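Local coordinates for predicted protease of the collagenase family (PDB 5D88), which is probably a peptidase of the U32 family, built on a TIM barrel that binds a zinc ion, at residues R24-C29 and V245-S250; C29-L34 and V66-D71; G43-V48 and S79-M84; D116-A121 and Y133-V138; V161-P166 and E185-V190. One frame throughout, in Å; residues are numbered along the deposited sequence. Where two conformers were deposited one is given.

Interaction 1. Residues R24-C29 and V245-S250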
# COMPACT_ATOMS: atom_id res chain seq x y z
N ARG A 24 20.59 11.54 15.45
CA ARG A 24 21.04 10.83 14.25
C ARG A 24 21.00 9.33 14.48
O ARG A 24 21.63 8.81 15.41
CB ARG A 24 22.44 11.27 13.85
CG ARG A 24 22.48 12.73 13.43
CD ARG A 24 23.81 13.12 12.83
NE ARG A 24 24.18 12.35 11.64
CZ ARG A 24 23.83 12.65 10.39
NH1 ARG A 24 23.08 13.72 10.14
NH2 ARG A 24 24.24 11.89 9.39
N TRP A 25 20.28 8.64 13.60
CA TRP A 25 20.08 7.21 13.63
C TRP A 25 20.63 6.59 12.35
O TRP A 25 20.48 7.16 11.26
CB TRP A 25 18.60 6.89 13.76
CG TRP A 25 18.04 7.31 15.07
CD1 TRP A 25 17.63 8.56 15.43
CD2 TRP A 25 17.84 6.47 16.19
NE1 TRP A 25 17.18 8.53 16.73
CE2 TRP A 25 17.30 7.26 17.22
CE3 TRP A 25 18.06 5.12 16.44
CZ2 TRP A 25 16.97 6.74 18.46
CZ3 TRP A 25 17.74 4.61 17.67
CH2 TRP A 25 17.20 5.41 18.67
N TYR A 26 21.26 5.43 12.48
CA TYR A 26 21.84 4.73 11.35
C TYR A 26 21.27 3.32 11.23
O TYR A 26 21.17 2.60 12.22
CB TYR A 26 23.36 4.66 11.47
CG TYR A 26 24.00 6.00 11.23
CD1 TYR A 26 24.07 6.94 12.24
CD2 TYR A 26 24.48 6.33 9.98
CE1 TYR A 26 24.64 8.18 12.01
CE2 TYR A 26 25.02 7.56 9.75
CZ TYR A 26 25.11 8.48 10.76
OH TYR A 26 25.67 9.70 10.48
N LEU A 27 20.90 2.95 10.02
CA LEU A 27 20.53 1.58 9.72
C LEU A 27 21.72 0.66 9.94
O LEU A 27 22.85 0.99 9.59
CB LEU A 27 20.05 1.49 8.26
CG LEU A 27 19.64 0.09 7.79
CD1 LEU A 27 18.31 -0.33 8.39
CD2 LEU A 27 19.61 0.02 6.28
N CYS A 28 21.46 -0.50 10.53
CA CYS A 28 22.51 -1.50 10.71
C CYS A 28 21.94 -2.86 10.36
O CYS A 28 21.04 -3.36 11.05
CB CYS A 28 23.04 -1.47 12.15
SG CYS A 28 24.31 -2.67 12.43
N CYS A 29 22.49 -3.47 9.29
CA CYS A 29 21.98 -4.72 8.75
C CYS A 29 22.85 -5.92 9.05
O CYS A 29 22.48 -7.04 8.69
CB CYS A 29 21.81 -4.64 7.23
SG CYS A 29 20.59 -3.46 6.75
N VAL A 245 17.28 12.47 12.13
CA VAL A 245 17.74 12.07 10.80
C VAL A 245 18.07 10.60 10.86
O VAL A 245 18.80 10.15 11.75
CB VAL A 245 18.97 12.87 10.35
CG1 VAL A 245 19.46 12.38 9.00
CG2 VAL A 245 18.64 14.33 10.24
N PHE A 246 17.53 9.84 9.92
CA PHE A 246 17.73 8.40 9.83
C PHE A 246 18.44 8.13 8.52
O PHE A 246 17.86 8.33 7.44
CB PHE A 246 16.38 7.69 9.93
CG PHE A 246 16.43 6.22 9.65
CD1 PHE A 246 17.51 5.43 9.99
CD2 PHE A 246 15.33 5.61 9.06
CE1 PHE A 246 17.50 4.05 9.71
CE2 PHE A 246 15.32 4.24 8.80
CZ PHE A 246 16.40 3.47 9.12
N ILE A 247 19.68 7.67 8.61
CA ILE A 247 20.49 7.36 7.44
C ILE A 247 20.31 5.89 7.10
O ILE A 247 20.68 5.01 7.89
CB ILE A 247 21.96 7.67 7.71
CG1 ILE A 247 22.12 9.12 8.16
CG2 ILE A 247 22.79 7.35 6.49
CD1 ILE A 247 21.61 10.11 7.15
N LEU A 248 19.78 5.61 5.90
CA LEU A 248 19.69 4.22 5.45
C LEU A 248 20.97 3.75 4.78
O LEU A 248 21.59 2.77 5.22
CB LEU A 248 18.55 4.03 4.46
CG LEU A 248 17.16 3.88 4.99
CD1 LEU A 248 16.78 5.23 5.49
CD2 LEU A 248 16.23 3.39 3.91
N ALA A 249 21.35 4.40 3.70
CA ALA A 249 22.52 4.02 2.91
C ALA A 249 23.66 4.97 3.23
O ALA A 249 23.58 6.17 2.98
CB ALA A 249 22.18 4.05 1.43
N SER A 250 24.74 4.42 3.79
CA SER A 250 25.85 5.21 4.30
C SER A 250 27.12 5.09 3.46
O SER A 250 28.08 5.82 3.71
CB SER A 250 26.16 4.78 5.75
OG SER A 250 27.16 5.59 6.33
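The first and last strands of a TIM barrel lie side by side here, 24-27 next to 245-247, and their parallel pairing closes the ring. Three nearly straight backbone bonds do the joining: Trp25 N to Val245 O, Ile247 N to Trp25 O, and Leu27 N to Ile247 O. Leu27 is the most heavily engaged residue. Its CG stands anti to the backbone N (chi1 179°), and CD2 ends 3.6 Å from Leu248 O, while Leu27 CB meets Phe246 CE1 at 3.9 Å. Trp25 and Phe246 both point into the barrel.

The outward face carries Arg24, Tyr26, Val245 and Ile247. Ile247 runs alongside the Tyr26 ring in the same direction, with Ile247 CB 3.6 Å from Tyr26 CD2. Ile247 CG1 also reaches Arg24 NH2, at 3.7 Å. Val245 offers its CG1 branch, anti to the backbone N, to Arg24 NH1 at 4.0 Å. That nitrogen also makes a salt bridge to Glu239. The arginine chain bends at chi3 (59°), which brings the NE/NH2 edge of the guanidinium round to the tyrosine hydroxyl. An alanine at Tyr26 would probably loosen both the guanidinium and the packing on Ile247, since the hydroxyl, CD2 and CE2 would be gone. Arg24 grips Tyr26 OH side-on with two nitrogens, the oxygen lying in the guanidinium plane, and the NH2 to OH bond is the shorter at 2.8 Å.

Interaction 2. Residues C29-L34 and V66-D71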
# COMPACT_ATOMS: atom_id res chain seq x y z
N CYS A 29 22.49 -3.47 9.29
CA CYS A 29 21.98 -4.72 8.75
C CYS A 29 22.85 -5.92 9.05
O CYS A 29 22.48 -7.04 8.69
CB CYS A 29 21.81 -4.64 7.23
SG CYS A 29 20.59 -3.46 6.75
N SER A 30 24.00 -5.71 9.69
CA SER A 30 24.91 -6.80 9.98
C SER A 30 25.83 -6.37 11.11
O SER A 30 26.02 -5.18 11.36
CB SER A 30 25.74 -7.20 8.75
OG SER A 30 26.72 -6.22 8.46
N ARG A 31 26.40 -7.36 11.78
CA ARG A 31 27.42 -7.08 12.79
C ARG A 31 28.55 -6.25 12.20
O ARG A 31 29.09 -5.35 12.87
CB ARG A 31 27.94 -8.39 13.37
CG ARG A 31 29.12 -8.22 14.30
CD ARG A 31 28.71 -7.50 15.57
NE ARG A 31 29.84 -7.34 16.48
CZ ARG A 31 30.74 -6.36 16.37
NH1 ARG A 31 30.65 -5.46 15.40
NH2 ARG A 31 31.73 -6.29 17.25
N HIS A 32 28.94 -6.51 10.95
CA HIS A 32 30.05 -5.76 10.37
C HIS A 32 29.64 -4.31 10.07
O HIS A 32 30.44 -3.39 10.25
CB HIS A 32 30.55 -6.44 9.11
CG HIS A 32 31.56 -5.64 8.36
ND1 HIS A 32 32.84 -5.41 8.84
CD2 HIS A 32 31.49 -4.98 7.18
CE1 HIS A 32 33.50 -4.66 7.98
NE2 HIS A 32 32.71 -4.39 6.96
N HIS A 33 28.42 -4.11 9.58
CA HIS A 33 27.88 -2.78 9.30
C HIS A 33 27.93 -1.89 10.54
O HIS A 33 28.09 -0.67 10.42
CB HIS A 33 26.43 -2.95 8.82
CG HIS A 33 25.85 -1.79 8.05
ND1 HIS A 33 24.49 -1.65 7.85
CD2 HIS A 33 26.44 -0.76 7.39
CE1 HIS A 33 24.26 -0.56 7.13
NE2 HIS A 33 25.43 -0.01 6.84
N LEU A 34 27.79 -2.49 11.72
CA LEU A 34 27.80 -1.72 12.97
C LEU A 34 29.11 -0.97 13.15
O LEU A 34 29.12 0.14 13.71
CB LEU A 34 27.57 -2.66 14.16
CG LEU A 34 27.50 -2.03 15.55
CD1 LEU A 34 26.40 -0.96 15.61
CD2 LEU A 34 27.26 -3.10 16.64
N VAL A 66 20.74 -10.32 14.58
CA VAL A 66 20.07 -9.21 15.26
C VAL A 66 20.50 -9.16 16.72
O VAL A 66 20.82 -8.09 17.26
CB VAL A 66 18.55 -9.36 15.12
CG1 VAL A 66 17.81 -8.35 16.00
CG2 VAL A 66 18.17 -9.20 13.67
N GLU A 67 20.52 -10.31 17.39
CA GLU A 67 20.82 -10.32 18.81
C GLU A 67 22.26 -9.91 19.08
O GLU A 67 22.54 -9.16 20.03
CB GLU A 67 20.48 -11.70 19.38
CG GLU A 67 18.96 -11.93 19.29
CD GLU A 67 18.49 -13.30 19.73
OE1 GLU A 67 19.33 -14.18 20.03
OE2 GLU A 67 17.25 -13.49 19.78
N ASP A 68 23.18 -10.34 18.22
CA ASP A 68 24.57 -9.91 18.31
C ASP A 68 24.71 -8.40 18.07
O ASP A 68 25.43 -7.71 18.80
CB ASP A 68 25.39 -10.71 17.30
CG ASP A 68 26.87 -10.48 17.44
OD1 ASP A 68 27.37 -10.40 18.59
OD2 ASP A 68 27.54 -10.39 16.39
N ILE A 69 24.03 -7.88 17.05
CA ILE A 69 24.08 -6.45 16.76
C ILE A 69 23.62 -5.64 17.96
O ILE A 69 24.22 -4.62 18.32
CB ILE A 69 23.22 -6.13 15.52
CG1 ILE A 69 23.89 -6.66 14.25
CG2 ILE A 69 22.97 -4.60 15.41
CD1 ILE A 69 22.90 -6.78 13.09
N VAL A 70 22.50 -6.06 18.56
CA VAL A 70 21.91 -5.27 19.64
C VAL A 70 22.82 -5.27 20.86
O VAL A 70 23.01 -4.23 21.51
CB VAL A 70 20.50 -5.78 19.97
CG1 VAL A 70 19.94 -5.07 21.17
CG2 VAL A 70 19.57 -5.57 18.76
N ASP A 71 23.40 -6.42 21.20
CA ASP A 71 24.33 -6.49 22.33
C ASP A 71 25.49 -5.53 22.16
O ASP A 71 25.80 -4.74 23.07
CB ASP A 71 24.87 -7.91 22.49
CG ASP A 71 23.83 -8.88 22.96
OD1 ASP A 71 22.76 -8.43 23.43
OD2 ASP A 71 24.08 -10.10 22.85
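Apolar packing centres on Ile69, which drives its tip into the turn after the first barrel strand. CG1 is anti to the carbonyl carbon (chi1 -71°), and the extended chain lays Ile69 CD1 3.6 Å from Ser30 C. Ile69 CG1 rests against the amide of Arg31, 3.6 Å from its N. Leu34 adds a methyl, CD2, at 3.8 Å from Ile69 O. The two pieces belong to the outer layer of the TIM barrel: 31-34 is a short, weakly bonded helix, and 66-71 is part of helix 63-75, whose Ile69 also packs on Ile44 and Val46 of strand 43-47.

The charged contact is looser. Asp68 OD2 lies against the bent arginine chain, 3.2 Å from Arg31 CD, and at the edge of the guanidinium it makes a long salt bridge, 3.8 Å to Arg31 NE. The firmer partner of Arg31 is Asp35, through NH1. An alanine at Arg31 would probably cost both carboxylates a charged neighbour and uncover the side of Asp68.

Two hydrogen bonds shape the turn: Ser30 OG, at the N-cap, accepts from His33 N, and His33 ND1 accepts from Cys29 N at 3.1 Å, the donor lying in the imidazole plane.

Interaction 3. Residues G43-V48 and S79-M84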
# COMPACT_ATOMS: atom_id res chain seq x y z
N GLY A 43 21.80 6.45 17.80
CA GLY A 43 21.26 5.11 17.84
C GLY A 43 21.36 4.42 16.50
O GLY A 43 21.75 5.00 15.49
N ILE A 44 21.02 3.13 16.52
CA ILE A 44 20.94 2.33 15.31
C ILE A 44 19.53 1.77 15.18
O ILE A 44 18.79 1.62 16.16
CB ILE A 44 21.98 1.20 15.29
CG1 ILE A 44 21.82 0.30 16.52
CG2 ILE A 44 23.39 1.79 15.20
CD1 ILE A 44 22.18 -1.12 16.29
N VAL A 45 19.16 1.50 13.92
CA VAL A 45 17.89 0.89 13.54
C VAL A 45 18.23 -0.44 12.91
O VAL A 45 18.96 -0.49 11.92
CB VAL A 45 17.11 1.79 12.56
CG1 VAL A 45 15.83 1.12 12.08
CG2 VAL A 45 16.81 3.11 13.21
N VAL A 46 17.72 -1.53 13.48
CA VAL A 46 18.09 -2.87 13.07
C VAL A 46 16.84 -3.61 12.58
O VAL A 46 15.83 -3.68 13.31
CB VAL A 46 18.80 -3.64 14.20
CG1 VAL A 46 17.95 -3.75 15.42
CG2 VAL A 46 19.21 -5.02 13.74
N PRO A 47 16.84 -4.14 11.36
CA PRO A 47 15.67 -4.89 10.87
C PRO A 47 15.47 -6.16 11.66
O PRO A 47 16.41 -6.95 11.81
CB PRO A 47 16.04 -5.21 9.41
CG PRO A 47 17.16 -4.36 9.09
CD PRO A 47 17.90 -4.09 10.35
N VAL A 48 14.24 -6.38 12.12
CA VAL A 48 13.91 -7.65 12.76
C VAL A 48 13.18 -8.47 11.70
O VAL A 48 11.95 -8.59 11.69
CB VAL A 48 13.13 -7.48 14.08
CG1 VAL A 48 14.09 -6.96 15.16
CG2 VAL A 48 11.94 -6.56 13.93
N SER A 79 21.57 3.85 21.45
CA SER A 79 20.18 3.44 21.51
C SER A 79 19.87 2.53 20.33
O SER A 79 20.56 2.55 19.31
CB SER A 79 19.25 4.66 21.51
OG SER A 79 19.51 5.47 22.64
N VAL A 80 18.83 1.71 20.49
CA VAL A 80 18.49 0.68 19.51
C VAL A 80 17.00 0.71 19.22
O VAL A 80 16.18 0.58 20.13
CB VAL A 80 18.90 -0.73 20.00
CG1 VAL A 80 18.45 -1.79 19.01
CG2 VAL A 80 20.41 -0.78 20.24
N GLN A 81 16.66 0.79 17.94
CA GLN A 81 15.28 0.61 17.52
C GLN A 81 15.19 -0.56 16.56
O GLN A 81 16.05 -0.75 15.70
CB GLN A 81 14.72 1.88 16.89
CG GLN A 81 14.59 3.02 17.88
CD GLN A 81 14.14 4.33 17.28
OE1 GLN A 81 14.17 4.53 16.06
NE2 GLN A 81 13.75 5.26 18.14
N ALA A 82 14.15 -1.37 16.75
CA ALA A 82 13.82 -2.45 15.85
C ALA A 82 13.02 -1.90 14.68
O ALA A 82 12.05 -1.17 14.88
CB ALA A 82 12.99 -3.51 16.58
N LEU A 83 13.42 -2.27 13.47
CA LEU A 83 12.67 -1.95 12.26
C LEU A 83 11.77 -3.14 11.93
O LEU A 83 12.25 -4.22 11.56
CB LEU A 83 13.62 -1.63 11.10
CG LEU A 83 12.99 -1.26 9.76
CD1 LEU A 83 12.21 0.07 9.86
CD2 LEU A 83 14.08 -1.14 8.72
N MET A 84 10.47 -2.92 12.07
CA MET A 84 9.43 -3.94 11.86
C MET A 84 8.30 -3.25 11.11
O MET A 84 7.16 -3.17 11.56
CB MET A 84 8.94 -4.53 13.18
CG MET A 84 8.11 -5.78 12.99
SD MET A 84 7.66 -6.52 14.56
CE MET A 84 6.64 -5.22 15.17
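Ile44 holds CG1 between its backbone N and carbonyl carbon (chi1 57°), and Val46 places its own CG1 in the same crowded position (58°). Both choices swing a branch toward strand 79-83: Ile44 CG1 comes alongside Val80 CG2 at 4.1 Å, and Val46 CG1 crosses obliquely to Val80 CG1. Val80 has CG1 anti to the backbone N (chi1 176°), so that its two methyls part and each receives one neighbour.

On the face inside the barrel, Val45 CG1 reaches Leu83 CB at 3.7 Å, and Val45 CG2 faces the amide end of Gln81, whose OE1 is hydrogen-bonded to Arg187. Beyond the strand end, Val48 sets CG1 against Ala82 CB at 3.9 Å and CG2 against Met84 CB at 3.7 Å.

Five backbone bonds tie the parallel strands in alternation, from Ile44 N to Ser79 O through to Val48 N to Leu83 O. Leu83 N to Val46 O, 2.8 Å, is nearly straight at the hydrogen, yet the donor sits above the carbonyl plane. At their N-terminal ends the strands come very close: Gly43 CA is 3.0 Å from Ser79 O, and a side chain at Gly43 would collide with that oxygen.

The pair begins and ends a beta-alpha-beta unit whose helix, 63-75, covers Ile44 and Val80 from outside through Ile69, Val70 and Ala73. Helix 98-113 covers Val48, Ala82 and Met84, while strand 23-27 flanks Gly43 and Val45, and Trp25 lies against Val45 and Gln81 within the barrel.

Interaction 4. Residues D116-A121 and Y133-V138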
# COMPACT_ATOMS: atom_id res chain seq x y z
N ASP A 116 14.88 0.05 22.55
CA ASP A 116 14.36 1.32 23.06
C ASP A 116 13.12 1.79 22.31
O ASP A 116 12.34 2.58 22.87
CB ASP A 116 15.45 2.38 22.97
CG ASP A 116 16.69 2.01 23.76
OD1 ASP A 116 16.59 1.96 25.00
OD2 ASP A 116 17.76 1.75 23.15
N GLY A 117 12.95 1.36 21.07
CA GLY A 117 11.82 1.77 20.27
C GLY A 117 11.63 0.83 19.11
O GLY A 117 12.45 -0.07 18.85
N VAL A 118 10.54 1.05 18.39
CA VAL A 118 10.15 0.21 17.26
C VAL A 118 9.66 1.11 16.14
O VAL A 118 8.87 2.04 16.38
CB VAL A 118 9.05 -0.82 17.62
CG1 VAL A 118 8.96 -1.86 16.52
CG2 VAL A 118 9.33 -1.50 18.95
N VAL A 119 10.15 0.85 14.93
CA VAL A 119 9.78 1.58 13.73
C VAL A 119 8.81 0.71 12.95
O VAL A 119 9.17 -0.36 12.47
CB VAL A 119 11.02 1.92 12.88
CG1 VAL A 119 10.62 2.75 11.67
CG2 VAL A 119 12.10 2.65 13.71
N VAL A 120 7.56 1.17 12.85
CA VAL A 120 6.47 0.38 12.28
C VAL A 120 5.71 1.23 11.27
O VAL A 120 5.76 2.46 11.30
CB VAL A 120 5.51 -0.14 13.37
CG1 VAL A 120 6.27 -0.99 14.37
CG2 VAL A 120 4.80 1.01 14.09
N ALA A 121 4.96 0.57 10.42
CA ALA A 121 4.03 1.22 9.51
C ALA A 121 2.57 0.96 9.82
O ALA A 121 1.73 1.83 9.63
CB ALA A 121 4.31 0.79 8.08
N TYR A 133 2.79 -0.98 25.73
CA TYR A 133 4.23 -1.02 25.95
C TYR A 133 4.72 0.38 26.30
O TYR A 133 3.97 1.35 26.29
CB TYR A 133 4.95 -1.60 24.71
CG TYR A 133 4.61 -3.05 24.54
CD1 TYR A 133 3.46 -3.43 23.87
CD2 TYR A 133 5.39 -4.06 25.12
CE1 TYR A 133 3.09 -4.75 23.75
CE2 TYR A 133 5.04 -5.39 24.99
CZ TYR A 133 3.88 -5.73 24.31
OH TYR A 133 3.47 -7.04 24.18
N ASP A 134 6.01 0.45 26.64
CA ASP A 134 6.68 1.69 27.02
C ASP A 134 7.93 1.88 26.16
O ASP A 134 9.02 2.13 26.65
CB ASP A 134 7.04 1.68 28.49
CG ASP A 134 7.55 3.01 28.98
OD1 ASP A 134 7.21 4.05 28.38
OD2 ASP A 134 8.30 3.02 29.97
N LEU A 135 7.76 1.70 24.87
CA LEU A 135 8.79 1.86 23.86
C LEU A 135 8.50 3.12 23.05
O LEU A 135 7.35 3.55 22.95
CB LEU A 135 8.82 0.64 22.93
CG LEU A 135 9.04 -0.72 23.57
CD1 LEU A 135 8.82 -1.87 22.61
CD2 LEU A 135 10.43 -0.76 24.11
N THR A 136 9.55 3.69 22.44
CA THR A 136 9.35 4.76 21.47
C THR A 136 8.65 4.20 20.24
O THR A 136 9.14 3.24 19.64
CB THR A 136 10.69 5.39 21.05
OG1 THR A 136 11.43 5.78 22.20
CG2 THR A 136 10.45 6.62 20.19
N VAL A 137 7.53 4.80 19.86
CA VAL A 137 6.76 4.35 18.70
C VAL A 137 7.06 5.28 17.54
O VAL A 137 6.66 6.45 17.54
CB VAL A 137 5.26 4.30 19.01
CG1 VAL A 137 4.48 3.78 17.81
CG2 VAL A 137 4.98 3.45 20.23
N VAL A 138 7.77 4.76 16.54
CA VAL A 138 8.22 5.52 15.37
C VAL A 138 7.43 5.03 14.16
O VAL A 138 7.45 3.83 13.85
CB VAL A 138 9.72 5.35 15.12
CG1 VAL A 138 10.18 6.19 13.93
CG2 VAL A 138 10.52 5.68 16.35
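Val138 O is the best-held oxygen, gripped twice by the facing strand: Val120 N donates a hydrogen bond at 2.8 Å, coming in almost along the C=O axis, and Val119 CA adds a CA-H...O contact at 3.2 Å. Three further backbone bonds complete the parallel pairing. Val138 N gives to Val118 O, Val118 N to Thr136 O, and Thr136 N to Asp116 O at 3.0 Å, this last donor lying in the carbonyl plane on a lone pair.

Among the side chains, Val119 and Val138 stand side by side and point the same way into the barrel. Each has CG1 anti to its backbone N, and Val119 CG2 touches Val138 CB at 3.9 Å. On the outward face Val118 CG2 meets Leu135 CD1 at 3.7 Å, the two chains crossing obliquely; Leu135 gets there with CG anti to its carbonyl carbon (chi1 -58°). Gly117 lets the backbones draw together, its CA 3.1 Å from Thr136 O. Any side chain there would run into Thr136 CB. The carboxylate of Asp116 turns elsewhere, with OD2 accepting from Val80 N on the preceding strand.

Strands 117-120 and 136-139 frame helix 123-132 in a beta-alpha-beta unit of the TIM barrel, and Val118, Val120 and Val137 all pack on Leu129 of that helix. Helix 98-113 covers Leu135 through Ala110, strand 79-83 borders the inward face with Gln81 and Leu83 against Val119, and Ala121 is touched by Phe202 of the second subunit.

Interaction 5. Residues V161-P166 and E185-V190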
# COMPACT_ATOMS: atom_id res chain seq x y z
N VAL A 161 7.03 9.52 17.20
CA VAL A 161 7.88 10.06 16.14
C VAL A 161 7.24 9.66 14.82
O VAL A 161 6.80 8.51 14.67
CB VAL A 161 9.31 9.48 16.21
CG1 VAL A 161 10.19 10.03 15.11
CG2 VAL A 161 9.91 9.70 17.56
N ILE A 162 7.19 10.58 13.87
CA ILE A 162 6.69 10.28 12.53
C ILE A 162 7.79 10.57 11.53
O ILE A 162 8.34 11.68 11.50
CB ILE A 162 5.42 11.07 12.20
CG1 ILE A 162 4.28 10.60 13.11
CG2 ILE A 162 5.04 10.85 10.75
CD1 ILE A 162 2.98 11.36 12.96
N THR A 163 8.13 9.57 10.74
CA THR A 163 9.04 9.73 9.61
C THR A 163 8.20 10.16 8.41
O THR A 163 7.25 9.46 8.03
CB THR A 163 9.78 8.42 9.30
OG1 THR A 163 10.29 7.84 10.50
CG2 THR A 163 10.94 8.68 8.38
N VAL A 164 8.50 11.32 7.85
CA VAL A 164 7.73 11.78 6.70
C VAL A 164 8.10 10.96 5.47
O VAL A 164 9.19 10.38 5.36
CB VAL A 164 7.93 13.27 6.43
CG1 VAL A 164 7.53 14.12 7.63
CG2 VAL A 164 9.39 13.55 6.00
N ASP A 165 7.18 10.92 4.51
CA ASP A 165 7.54 10.37 3.22
C ASP A 165 8.74 11.15 2.67
O ASP A 165 8.78 12.39 2.77
CB ASP A 165 6.38 10.43 2.23
CG ASP A 165 6.77 9.84 0.88
OD1 ASP A 165 6.70 8.61 0.73
OD2 ASP A 165 7.19 10.60 -0.01
N PRO A 166 9.73 10.47 2.11
CA PRO A 166 10.96 11.16 1.68
C PRO A 166 10.74 12.27 0.66
O PRO A 166 11.62 13.14 0.50
CB PRO A 166 11.80 10.02 1.09
CG PRO A 166 11.37 8.85 1.78
CD PRO A 166 9.90 9.01 2.07
N GLU A 185 7.66 14.26 17.39
CA GLU A 185 8.92 14.50 16.73
C GLU A 185 8.81 14.10 15.27
O GLU A 185 8.12 13.14 14.92
CB GLU A 185 10.03 13.69 17.41
CG GLU A 185 10.18 13.96 18.89
CD GLU A 185 10.60 15.36 19.17
OE1 GLU A 185 11.74 15.70 18.80
OE2 GLU A 185 9.81 16.13 19.76
N LEU A 186 9.50 14.83 14.40
CA LEU A 186 9.54 14.47 12.99
C LEU A 186 10.92 13.99 12.59
O LEU A 186 11.94 14.62 12.89
CB LEU A 186 9.13 15.65 12.12
CG LEU A 186 7.71 16.14 12.37
CD1 LEU A 186 7.49 17.30 11.44
CD2 LEU A 186 6.66 15.06 12.14
N ARG A 187 10.93 12.87 11.87
CA ARG A 187 12.14 12.23 11.37
C ARG A 187 12.14 12.27 9.86
O ARG A 187 11.09 12.19 9.21
CB ARG A 187 12.19 10.78 11.86
CG ARG A 187 13.37 9.96 11.38
CD ARG A 187 13.28 8.51 11.89
NE ARG A 187 13.71 8.37 13.27
CZ ARG A 187 13.98 7.22 13.87
NH1 ARG A 187 13.89 6.07 13.21
NH2 ARG A 187 14.36 7.21 15.14
N THR A 188 13.34 12.37 9.29
CA THR A 188 13.57 12.26 7.86
C THR A 188 14.47 11.07 7.58
O THR A 188 15.45 10.85 8.30
CB THR A 188 14.20 13.54 7.29
OG1 THR A 188 14.49 13.35 5.91
CG2 THR A 188 15.48 13.90 8.03
N ALA A 189 14.12 10.30 6.56
CA ALA A 189 14.91 9.16 6.12
C ALA A 189 15.69 9.54 4.89
O ALA A 189 15.10 10.01 3.91
CB ALA A 189 14.01 7.97 5.80
N VAL A 190 17.01 9.33 4.93
CA VAL A 190 17.91 9.69 3.83
C VAL A 190 18.37 8.42 3.12
O VAL A 190 18.92 7.51 3.75
CB VAL A 190 19.13 10.46 4.35
CG1 VAL A 190 20.05 10.85 3.19
CG2 VAL A 190 18.66 11.68 5.16
O HOH W 1 12.26 5.86 10.63
O HOH W 2 11.91 10.97 5.06
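Arg187 carries the strongest polar grip, with its guanidinium in the barrel interior: NH2 makes a salt bridge to Glu244 and a hydrogen bond to Gln81, and the group lies in a cation-pi contact with Trp25. Toward strand 161-163 it works through a water, which accepts from Arg187 NH1 at 3.1 Å and donates to Thr163 OG1 at 2.8 Å. The same hydroxyl is hydrogen-bonded to Val139 O.

Backbone bonds come next. Ile162 N to Glu185 O, Arg187 N to Ile162 O and Val164 N to Arg187 O join the parallel strands, Arg187 N approaching from above the carbonyl plane. Beyond the Val164 N-H the chains separate, and a second water spans the widening, taking the N-H of Ala189 and donating to Val164 O at 2.8 Å.

Arg187 runs out extended (chi1 178°, chi2 -178°) before bending at chi3 (-79°), so its aliphatic part crosses Thr163, with OG1 3.4 Å from Arg187 CD. Val161 CG1 supports the base of the chain, 3.9 Å from Arg187 CB, and Thr163 CG2 lies near Arg187 O and reaches on to Ala189 CB. On the outward face Leu186 CD2 meets Ile162 CB at 4.2 Å, and helix 172-181 of this TIM-barrel beta-alpha-beta unit packs over Leu186.

A buried arginine with an acidic partner, an aromatic ring and a water at hand would probably stay charged and firmly oriented.

In the fold
Interactions 1, 3, 4 and 5 are four of the parallel strand pairings of one closed barrel, all of them buried. Interaction 1 joins the two chain-distant ends, while 3, 4 and 5 each close a local beta-alpha-beta unit. Interaction 2 is also largely buried but lies in the outer layer, with a partly exposed charged pair at its rim and no hydrogen bond across its segments. It touches interactions 1 and 3 and shares Cys29 with the former. Across the lumen, Arg187 of interaction 5 links to Gln81 of interaction 3 beside Trp25 of interaction 1, whereas the charged groups of interactions 1 and 2 lie outside the barrel and valines dominate interactions 3 and 4.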